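Local coordinates for occlusion-derived virus envelope protein E66 (Autographa californica nucleopolyhedrovirus, PDB 3VSN), which cleaves non-sulfated chondroitin as a lyase of the viral envelope and is essential for oral infection, possibly by digesting the chondroitin barrier of the host midgut, at residues 30-35 with 201-205; 361-367 with 386-390; 438-444 with 457-463. One frame throughout, in Å; residues are numbered along the deposited sequence. Where two conformers were deposited one is given.

Interaction 1: residues 30-35 with 201-205. Unlike the reference sequence in segment 201-205: M204 (reference Ile).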
loop_
_atom_site.group_PDB
_atom_site.type_symbol
_atom_site.label_atom_id
_atom_site.label_comp_id
_atom_site.label_asym_id
_atom_site.label_seq_id
_atom_site.Cartn_x
_atom_site.Cartn_y
_atom_site.Cartn_z
ATOM N N GLU A 30 25.058 -19.681 20.219
ATOM C CA GLU A 30 23.810 -19.002 19.882
ATOM C C GLU A 30 23.993 -17.485 19.790
ATOM O O GLU A 30 23.576 -16.862 18.809
ATOM C CB GLU A 30 22.745 -19.349 20.925
ATOM C CG GLU A 30 21.319 -19.355 20.409
ATOM C CD GLU A 30 20.372 -20.051 21.365
ATOM O OE1 GLU A 30 20.106 -19.503 22.453
ATOM O OE2 GLU A 30 19.888 -21.148 21.025
ATOM N N LEU A 31 24.634 -16.906 20.805
ATOM C CA LEU A 31 24.882 -15.466 20.859
ATOM C C LEU A 31 25.785 -14.998 19.720
ATOM O O LEU A 31 25.467 -14.024 19.035
ATOM C CB LEU A 31 25.477 -15.064 22.217
ATOM C CG LEU A 31 25.856 -13.592 22.439
ATOM C CD1 LEU A 31 24.641 -12.682 22.321
ATOM C CD2 LEU A 31 26.526 -13.411 23.795
ATOM N N GLN A 32 26.903 -15.693 19.522
ATOM C CA GLN A 32 27.850 -15.329 18.470
ATOM C C GLN A 32 27.239 -15.469 17.070
ATOM O O GLN A 32 27.475 -14.625 16.204
ATOM C CB GLN A 32 29.151 -16.124 18.607
ATOM C CG GLN A 32 29.963 -15.709 19.827
ATOM C CD GLN A 32 31.175 -16.587 20.084
ATOM O OE1 GLN A 32 31.300 -17.683 19.536
ATOM N NE2 GLN A 32 32.073 -16.104 20.933
ATOM N N ASN A 33 26.444 -16.518 16.867
ATOM C CA ASN A 33 25.729 -16.717 15.606
ATOM C C ASN A 33 24.689 -15.624 15.337
ATOM O O ASN A 33 24.552 -15.166 14.200
ATOM C CB ASN A 33 25.062 -18.096 15.563
ATOM C CG ASN A 33 26.065 -19.241 15.510
ATOM O OD1 ASN A 33 27.233 -19.061 15.153
ATOM N ND2 ASN A 33 25.604 -20.434 15.866
ATOM N N PHE A 34 23.958 -15.213 16.374
ATOM C CA PHE A 34 22.982 -14.131 16.220
ATOM C C PHE A 34 23.662 -12.809 15.889
ATOM O O PHE A 34 23.213 -12.086 14.999
ATOM C CB PHE A 34 22.087 -13.955 17.453
ATOM C CG PHE A 34 21.192 -12.746 17.366
ATOM C CD1 PHE A 34 20.122 -12.725 16.472
ATOM C CD2 PHE A 34 21.443 -11.612 18.135
ATOM C CE1 PHE A 34 19.308 -11.611 16.362
ATOM C CE2 PHE A 34 20.627 -10.494 18.034
ATOM C CZ PHE A 34 19.558 -10.495 17.143
ATOM N N GLU A 35 24.741 -12.498 16.605
ATOM C CA GLU A 35 25.485 -11.266 16.361
ATOM C C GLU A 35 26.070 -11.228 14.950
ATOM O O GLU A 35 26.082 -10.175 14.313
ATOM C CB GLU A 35 26.562 -11.047 17.427
ATOM C CG GLU A 35 25.987 -10.620 18.772
ATOM C CD GLU A 35 27.038 -10.430 19.851
ATOM O OE1 GLU A 35 28.244 -10.601 19.559
ATOM O OE2 GLU A 35 26.653 -10.111 20.998
ATOM N N TYR A 201 17.551 -10.013 22.744
ATOM C CA TYR A 201 19.002 -9.872 22.709
ATOM C C TYR A 201 19.598 -9.627 24.103
ATOM O O TYR A 201 20.624 -10.218 24.447
ATOM C CB TYR A 201 19.440 -8.780 21.724
ATOM C CG TYR A 201 20.945 -8.598 21.671
ATOM C CD1 TYR A 201 21.782 -9.643 21.273
ATOM C CD2 TYR A 201 21.531 -7.386 22.033
ATOM C CE1 TYR A 201 23.161 -9.481 21.234
ATOM C CE2 TYR A 201 22.905 -7.215 21.996
ATOM C CZ TYR A 201 23.713 -8.261 21.604
ATOM O OH TYR A 201 25.072 -8.075 21.566
ATOM N N SER A 202 18.949 -8.782 24.904
ATOM C CA SER A 202 19.425 -8.516 26.268
ATOM C C SER A 202 19.437 -9.788 27.119
ATOM O O SER A 202 20.353 -9.995 27.916
ATOM C CB SER A 202 18.628 -7.395 26.950
ATOM O OG SER A 202 17.325 -7.814 27.321
ATOM N N GLN A 203 18.430 -10.642 26.931
ATOM C CA GLN A 203 18.374 -11.934 27.619
ATOM C C GLN A 203 19.461 -12.903 27.146
ATOM O O GLN A 203 20.009 -13.670 27.945
ATOM C CB GLN A 203 16.987 -12.566 27.488
ATOM C CG GLN A 203 15.920 -11.933 28.368
ATOM C CD GLN A 203 16.091 -12.262 29.842
ATOM O OE1 GLN A 203 16.873 -11.624 30.550
ATOM N NE2 GLN A 203 15.345 -13.252 30.314
ATOM N N MET A 204 19.779 -12.861 25.855
ATOM C CA MET A 204 20.870 -13.666 25.309
ATOM C C MET A 204 22.215 -13.231 25.895
ATOM O O MET A 204 23.068 -14.072 26.196
ATOM C CB MET A 204 20.899 -13.582 23.785
ATOM C CG MET A 204 19.679 -14.188 23.110
ATOM S SD MET A 204 19.698 -13.911 21.331
ATOM C CE MET A 204 20.858 -15.172 20.816
ATOM N N LEU A 205 22.390 -11.920 26.068
ATOM C CA LEU A 205 23.589 -11.371 26.710
ATOM C C LEU A 205 23.736 -11.827 28.164
ATOM O O LEU A 205 24.854 -11.973 28.662
ATOM C CB LEU A 205 23.596 -9.842 26.642
ATOM C CG LEU A 205 23.885 -9.174 25.294
ATOM C CD1 LEU A 205 23.678 -7.677 25.436
ATOM C CD2 LEU A 205 25.296 -9.476 24.797
#
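M204 reaches from helix 189-205 across to helix 29-48 and lays its methyl on the backbone of E30 and L31 and the base of F34. Its CG stands beside the backbone N (chi1 -65°), and a bend at the last torsion turns CE along the opposite helix, where it sits 3.8 Å from E30 O and equally close to F34 CB. The sulfur approaches the phenylalanine obliquely, M204 SD 4.7 Å from the centroid of the F34 ring, a Met-aromatic contact. L31, the nearest backbone neighbour of M204, answers with a single branch. Its CD1 touches three residues of the other helix: it lies 3.7 Å from Y201 CE1 and 4.1 Å from L205 CD2, and also meets M204 CB. The short helical segments run roughly antiparallel, their axes 10.5 Å apart and 141° between directions, as one helix pair in the alpha-helical domain, which resembles the N-terminal domain of polysaccharide lyase family 8 and contributes to the alpha/alpha toroid. Y201 crosses L31 at about a right angle; its ring also meets F34 obliquely, planes at 41°, with Y201 CD1 near the plane of the F34 ring at its edge, 3.5 Å from F34 CE2. At the far end of the tyrosine ring, Y201 OH donates a short 2.6 Å hydrogen bond to E35 OE2, meeting the oxygen from above the carboxylate plane. The same oxygen is hydrogen-bonded to Y161 OH and the other carboxylate oxygen to N156, so the buried acid is held at both oxygens. Helix 138-154 packs on F34 and Y201 through M149, while Y268 of helix 262-269 touches F34, Y201 and M204.

Interaction 2: residues 361-367 with 386-390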
loop_
_atom_site.group_PDB
_atom_site.type_symbol
_atom_site.label_atom_id
_atom_site.label_comp_id
_atom_site.label_asym_id
_atom_site.label_seq_id
_atom_site.Cartn_x
_atom_site.Cartn_y
_atom_site.Cartn_z
ATOM N N LEU A 361 -9.692 10.030 -4.305
ATOM C CA LEU A 361 -8.464 9.292 -4.619
ATOM C C LEU A 361 -8.549 7.819 -4.203
ATOM O O LEU A 361 -8.105 6.936 -4.938
ATOM C CB LEU A 361 -7.244 9.968 -3.970
ATOM C CG LEU A 361 -5.846 9.395 -4.245
ATOM C CD1 LEU A 361 -5.473 9.498 -5.719
ATOM C CD2 LEU A 361 -4.809 10.096 -3.381
ATOM N N TRP A 362 -9.140 7.559 -3.039
ATOM C CA TRP A 362 -9.292 6.190 -2.530
ATOM C C TRP A 362 -10.295 5.359 -3.283
ATOM O O TRP A 362 -10.225 4.127 -3.268
ATOM C CB TRP A 362 -9.693 6.215 -1.062
ATOM C CG TRP A 362 -8.580 6.553 -0.095
ATOM C CD1 TRP A 362 -7.408 7.268 -0.341
ATOM C CD2 TRP A 362 -8.529 6.216 1.332
ATOM N NE1 TRP A 362 -6.652 7.377 0.805
ATOM C CE2 TRP A 362 -7.269 6.771 1.843
ATOM C CE3 TRP A 362 -9.366 5.525 2.202
ATOM C CZ2 TRP A 362 -6.891 6.633 3.172
ATOM C CZ3 TRP A 362 -8.977 5.396 3.543
ATOM C CH2 TRP A 362 -7.770 5.939 4.014
ATOM N N THR A 363 -11.249 6.016 -3.933
ATOM C CA THR A 363 -12.367 5.314 -4.558
ATOM C C THR A 363 -12.327 5.303 -6.082
ATOM O O THR A 363 -12.969 4.463 -6.714
ATOM C CB THR A 363 -13.720 5.911 -4.122
ATOM O OG1 THR A 363 -13.766 7.306 -4.452
ATOM C CG2 THR A 363 -13.926 5.729 -2.620
ATOM N N MET A 364 -11.580 6.229 -6.676
ATOM C CA MET A 364 -11.659 6.424 -8.122
ATOM C C MET A 364 -10.322 6.502 -8.858
ATOM O O MET A 364 -10.302 6.764 -10.061
ATOM C CB MET A 364 -12.523 7.652 -8.438
ATOM C CG MET A 364 -14.002 7.447 -8.158
ATOM S SD MET A 364 -14.986 8.922 -8.479
ATOM C CE MET A 364 -14.701 9.859 -6.979
ATOM N N ALA A 365 -9.209 6.276 -8.155
ATOM C CA ALA A 365 -7.905 6.225 -8.828
ATOM C C ALA A 365 -7.893 5.073 -9.829
ATOM O O ALA A 365 -8.106 3.917 -9.459
ATOM C CB ALA A 365 -6.768 6.075 -7.827
ATOM N N ARG A 366 -7.673 5.410 -11.097
ATOM C CA ARG A 366 -7.569 4.435 -12.181
ATOM C C ARG A 366 -6.353 4.818 -13.009
ATOM O O ARG A 366 -6.466 5.492 -14.035
ATOM C CB ARG A 366 -8.838 4.436 -13.047
ATOM C CG ARG A 366 -10.140 4.207 -12.288
ATOM C CD ARG A 366 -10.243 2.785 -11.759
ATOM N NE ARG A 366 -11.573 2.500 -11.224
ATOM C CZ ARG A 366 -11.924 2.662 -9.951
ATOM N NH1 ARG A 366 -11.047 3.116 -9.059
ATOM N NH2 ARG A 366 -13.160 2.374 -9.568
ATOM N N ARG A 367 -5.186 4.396 -12.536
ATOM C CA ARG A 367 -3.916 4.925 -13.022
ATOM C C ARG A 367 -2.852 3.832 -13.098
ATOM O O ARG A 367 -2.838 2.894 -12.288
ATOM C CB ARG A 367 -3.458 6.077 -12.105
ATOM C CG ARG A 367 -2.048 6.603 -12.340
ATOM C CD ARG A 367 -1.900 7.420 -13.619
ATOM N NE ARG A 367 -0.490 7.732 -13.856
ATOM C CZ ARG A 367 0.153 8.783 -13.349
ATOM N NH1 ARG A 367 -0.486 9.663 -12.584
ATOM N NH2 ARG A 367 1.443 8.960 -13.614
ATOM N N GLU A 386 -6.454 12.795 -9.952
ATOM C CA GLU A 386 -5.743 11.629 -10.462
ATOM C C GLU A 386 -6.574 11.025 -11.580
ATOM O O GLU A 386 -7.797 11.195 -11.609
ATOM C CB GLU A 386 -5.509 10.595 -9.347
ATOM C CG GLU A 386 -4.687 9.378 -9.765
ATOM C CD GLU A 386 -3.354 9.754 -10.378
ATOM O OE1 GLU A 386 -2.425 10.084 -9.610
ATOM O OE2 GLU A 386 -3.233 9.724 -11.622
ATOM N N SER A 387 -5.907 10.339 -12.506
ATOM C CA SER A 387 -6.593 9.601 -13.559
ATOM C C SER A 387 -7.691 8.749 -12.935
ATOM O O SER A 387 -7.443 8.012 -11.971
ATOM C CB SER A 387 -5.607 8.708 -14.316
ATOM O OG SER A 387 -4.607 9.476 -14.957
ATOM N N GLY A 388 -8.903 8.870 -13.468
ATOM C CA GLY A 388 -10.038 8.089 -12.983
ATOM C C GLY A 388 -10.990 8.829 -12.056
ATOM O O GLY A 388 -12.142 8.436 -11.926
ATOM N N ILE A 389 -10.515 9.884 -11.395
ATOM C CA ILE A 389 -11.357 10.627 -10.443
ATOM C C ILE A 389 -12.484 11.389 -11.152
ATOM O O ILE A 389 -12.253 12.095 -12.138
ATOM C CB ILE A 389 -10.528 11.570 -9.528
ATOM C CG1 ILE A 389 -9.605 10.742 -8.613
ATOM C CG2 ILE A 389 -11.448 12.467 -8.699
ATOM C CD1 ILE A 389 -8.781 11.546 -7.618
ATOM N N ILE A 390 -13.707 11.204 -10.662
ATOM C CA ILE A 390 -14.860 11.948 -11.160
ATOM C C ILE A 390 -15.025 13.189 -10.282
ATOM O O ILE A 390 -15.185 13.075 -9.062
ATOM C CB ILE A 390 -16.161 11.110 -11.144
ATOM C CG1 ILE A 390 -15.998 9.822 -11.968
ATOM C CG2 ILE A 390 -17.336 11.931 -11.678
ATOM C CD1 ILE A 390 -17.099 8.803 -11.753
#
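Past the helical turn 361-364 the chain runs alongside a type II beta turn, E386 to I389, and R366 N donates a nearly straight 2.8 Å hydrogen bond to S387 O (171° at the hydrogen). G388 lies against the backbone at M364 and R366, its CA 3.2 Å from M364 O in a CA-H...O contact; its positive phi suits the turn. M364 projects toward the second segment with its CB on I389 and its sulfur against I390. M364 SD lies 3.6 Å from I390 CB and accepts a weak hydrogen bond from I390 N. L361, earlier on the helix, sets CD1 against E386 CB at 3.8 Å, while I389 CD1 reaches the helix backbone at L361 N. The turn leads into strand 390-391, at the edge of an antiparallel sheet of the beta-sandwich part, so the contact packs the end of helix 359-364 on the approach to that sheet. At the other end, R367 and E386 cross at about a right angle in a salt bridge. A bend at chi2 (72°) brings the arginine chain alongside the glutamate, and R367 NH1 meets the syn side of E386 OE2 at 2.9 Å, the oxygen lying in the guanidinium plane although the two groups are turned 51° apart. S387 N binds the anti side of the same oxygen, fixing the carboxylate within the turn; E386 OE1 pairs with Y378 OH. The R366 side chain packs its CB on G388 CA; R366 NH1 turns back to A365 O at 3.1 Å, and NE bonds to S444 OG of strand 440-449.

Interaction 3: residues 438-444 with 457-463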
loop_
_atom_site.group_PDB
_atom_site.type_symbol
_atom_site.label_atom_id
_atom_site.label_comp_id
_atom_site.label_asym_id
_atom_site.label_seq_id
_atom_site.Cartn_x
_atom_site.Cartn_y
_atom_site.Cartn_z
ATOM N N ASN A 438 -22.315 13.071 -2.161
ATOM C CA ASN A 438 -23.477 13.569 -2.899
ATOM C C ASN A 438 -24.230 12.454 -3.647
ATOM O O ASN A 438 -24.755 12.668 -4.746
ATOM C CB ASN A 438 -23.027 14.690 -3.852
ATOM C CG ASN A 438 -24.182 15.418 -4.500
ATOM O OD1 ASN A 438 -25.220 15.631 -3.881
ATOM N ND2 ASN A 438 -24.002 15.808 -5.760
ATOM N N ASN A 439 -24.279 11.268 -3.038
ATOM C CA ASN A 439 -24.888 10.073 -3.650
ATOM C C ASN A 439 -24.270 9.675 -4.995
ATOM O O ASN A 439 -24.949 9.092 -5.848
ATOM C CB ASN A 439 -26.419 10.207 -3.770
ATOM C CG ASN A 439 -27.153 9.791 -2.502
ATOM O OD1 ASN A 439 -28.281 10.223 -2.261
ATOM N ND2 ASN A 439 -26.527 8.942 -1.698
ATOM N N LEU A 440 -22.989 9.996 -5.180
ATOM C CA LEU A 440 -22.244 9.544 -6.355
ATOM C C LEU A 440 -22.362 8.038 -6.505
ATOM O O LEU A 440 -22.143 7.286 -5.549
ATOM C CB LEU A 440 -20.763 9.938 -6.269
ATOM C CG LEU A 440 -19.834 9.405 -7.373
ATOM C CD1 LEU A 440 -20.075 10.107 -8.706
ATOM C CD2 LEU A 440 -18.383 9.538 -6.942
ATOM N N GLN A 441 -22.721 7.608 -7.708
ATOM C CA GLN A 441 -22.752 6.195 -8.052
ATOM C C GLN A 441 -22.121 5.998 -9.421
ATOM O O GLN A 441 -22.074 6.933 -10.229
ATOM C CB GLN A 441 -24.188 5.661 -8.043
ATOM C CG GLN A 441 -25.097 6.279 -9.097
ATOM C CD GLN A 441 -26.454 5.608 -9.150
ATOM O OE1 GLN A 441 -26.580 4.479 -9.621
ATOM N NE2 GLN A 441 -27.475 6.302 -8.671
ATOM N N PHE A 442 -21.622 4.790 -9.670
ATOM C CA PHE A 442 -21.122 4.428 -10.993
ATOM C C PHE A 442 -20.988 2.924 -11.174
ATOM O O PHE A 442 -20.954 2.165 -10.202
ATOM C CB PHE A 442 -19.785 5.131 -11.315
ATOM C CG PHE A 442 -18.692 4.904 -10.295
ATOM C CD1 PHE A 442 -18.070 3.662 -10.170
ATOM C CD2 PHE A 442 -18.253 5.951 -9.484
ATOM C CE1 PHE A 442 -17.057 3.460 -9.240
ATOM C CE2 PHE A 442 -17.232 5.757 -8.558
ATOM C CZ PHE A 442 -16.634 4.512 -8.436
ATOM N N LYS A 443 -20.929 2.510 -12.435
ATOM C CA LYS A 443 -20.384 1.208 -12.789
ATOM C C LYS A 443 -19.016 1.478 -13.400
ATOM O O LYS A 443 -18.885 2.323 -14.284
ATOM C CB LYS A 443 -21.295 0.488 -13.783
ATOM C CG LYS A 443 -22.648 0.060 -13.219
ATOM C CD LYS A 443 -22.647 -1.401 -12.789
ATOM C CE LYS A 443 -23.941 -1.806 -12.090
ATOM N NZ LYS A 443 -25.143 -1.828 -12.972
ATOM N N SER A 444 -17.995 0.782 -12.906
ATOM C CA SER A 444 -16.619 1.032 -13.321
ATOM C C SER A 444 -16.000 -0.244 -13.871
ATOM O O SER A 444 -16.023 -1.281 -13.207
ATOM C CB SER A 444 -15.795 1.558 -12.140
ATOM O OG SER A 444 -14.420 1.667 -12.473
ATOM N N TYR A 457 -16.329 4.214 -17.316
ATOM C CA TYR A 457 -17.375 4.459 -16.337
ATOM C C TYR A 457 -18.671 4.602 -17.109
ATOM O O TYR A 457 -18.713 5.306 -18.119
ATOM C CB TYR A 457 -17.151 5.767 -15.583
ATOM C CG TYR A 457 -16.094 5.795 -14.502
ATOM C CD1 TYR A 457 -16.271 5.123 -13.285
ATOM C CD2 TYR A 457 -14.950 6.569 -14.662
ATOM C CE1 TYR A 457 -15.310 5.197 -12.279
ATOM C CE2 TYR A 457 -13.987 6.648 -13.670
ATOM C CZ TYR A 457 -14.169 5.964 -12.481
ATOM O OH TYR A 457 -13.198 6.052 -11.501
ATOM N N TYR A 458 -19.724 3.938 -16.643
ATOM C CA TYR A 458 -21.065 4.200 -17.162
ATOM C C TYR A 458 -22.062 4.249 -16.012
ATOM O O TYR A 458 -21.739 3.857 -14.886
ATOM C CB TYR A 458 -21.467 3.178 -18.233
ATOM C CG TYR A 458 -21.660 1.763 -17.729
ATOM C CD1 TYR A 458 -20.600 0.855 -17.711
ATOM C CD2 TYR A 458 -22.911 1.325 -17.294
ATOM C CE1 TYR A 458 -20.781 -0.449 -17.264
ATOM C CE2 TYR A 458 -23.100 0.029 -16.839
ATOM C CZ TYR A 458 -22.033 -0.855 -16.827
ATOM O OH TYR A 458 -22.218 -2.143 -16.375
ATOM N N ASN A 459 -23.270 4.734 -16.300
ATOM C CA ASN A 459 -24.284 4.972 -15.271
ATOM C C ASN A 459 -23.754 5.809 -14.103
ATOM O O ASN A 459 -24.075 5.540 -12.940
ATOM C CB ASN A 459 -24.895 3.650 -14.771
ATOM C CG ASN A 459 -25.721 2.945 -15.832
ATOM O OD1 ASN A 459 -25.925 3.459 -16.932
ATOM N ND2 ASN A 459 -26.196 1.756 -15.505
ATOM N N ILE A 460 -22.926 6.809 -14.422
ATOM C CA ILE A 460 -22.460 7.776 -13.433
ATOM C C ILE A 460 -23.654 8.636 -13.024
ATOM O O ILE A 460 -24.329 9.224 -13.880
ATOM C CB ILE A 460 -21.353 8.702 -13.987
ATOM C CG1 ILE A 460 -20.112 7.900 -14.408
ATOM C CG2 ILE A 460 -20.977 9.769 -12.965
ATOM C CD1 ILE A 460 -19.131 8.706 -15.236
ATOM N N GLY A 461 -23.910 8.698 -11.724
ATOM C CA GLY A 461 -25.012 9.497 -11.208
ATOM C C GLY A 461 -24.679 10.213 -9.920
ATOM O O GLY A 461 -23.778 9.800 -9.192
ATOM N N VAL A 462 -25.393 11.306 -9.660
ATOM C CA VAL A 462 -25.370 11.973 -8.354
ATOM C C VAL A 462 -26.805 12.324 -7.985
ATOM O O VAL A 462 -27.706 12.197 -8.817
ATOM C CB VAL A 462 -24.502 13.260 -8.329
ATOM C CG1 VAL A 462 -23.020 12.940 -8.510
ATOM C CG2 VAL A 462 -24.981 14.278 -9.359
ATOM N N GLU A 463 -27.014 12.762 -6.744
ATOM C CA GLU A 463 -28.325 13.250 -6.310
ATOM C C GLU A 463 -28.877 14.226 -7.358
ATOM O O GLU A 463 -28.181 15.158 -7.753
ATOM C CB GLU A 463 -28.213 13.936 -4.942
ATOM C CG GLU A 463 -29.536 14.370 -4.319
ATOM C CD GLU A 463 -30.404 13.201 -3.882
ATOM O OE1 GLU A 463 -29.860 12.149 -3.480
ATOM O OE2 GLU A 463 -31.641 13.333 -3.936
HETATM O O HOH W 1 -24.624 3.321 -11.291
HETATM O O HOH W 2 -25.846 1.132 -12.680
#
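Backbone hydrogen bonds join Q441 to G461 and K443 to Y458 as antiparallel hydrogen-bonded pairs, two bonds each, with Q441 N to G461 O at 2.9 Å. The register slips by one between the pairs, a beta bulge in the hairpin of strands 440-449 and 452-461. Beyond the strands, E463 N gives N438 O a nearly straight bond of 3.0 Å. Aromatic contacts lie on both faces. Y457 turns its edge to the face of F442, edge-to-face with planes at 68°, and Y457 CE1 stands over the centre of the phenylalanine; M364 and I390 cover this side. On the face that carries K443 and Y458, K443 CB rests over the Y458 ring, 3.5 Å from its centroid, as a CH-pi contact. Apolar contact continues where F442 CB meets I460 CG1 and L440 CD1 meets V462 CG1 at 4.1 Å. Two waters bridge the strands about the corner at N459: one donates to Q441 OE1 and N459 O, the other accepts from K443 NZ and N459 ND2. Bends at chi2 (-98°) and chi4 bring the amine to that water, while E574 supplies its salt bridge and also accepts from Y458 OH. The lysine charge is thus probably well compensated, its carbon chain packed on a tyrosine whose hydroxyl shares its acidic partner.

In the fold
The three interactions come one after another along the chain, without nesting. Interaction 1 pairs helices 29-48 and 189-205 of the alpha-helical domain; its centre lies about 49 Å from that of interaction 2 and about 59 Å from that of interaction 3, on the opposite side of the chain's centre. Interactions 2 and 3 are neighbours, centres about 13 Å apart, within the beta-rich part. There Y457 OH of the hairpin is probably hydrogen-bonded to G388 O of the turn (2.6 Å), and R366 NE probably to S444 OG (3.2 Å). These bonds tie the chain just after helix 359-364, and the turn before strand 390-391, onto the seven-stranded sheet, remote from interaction 1.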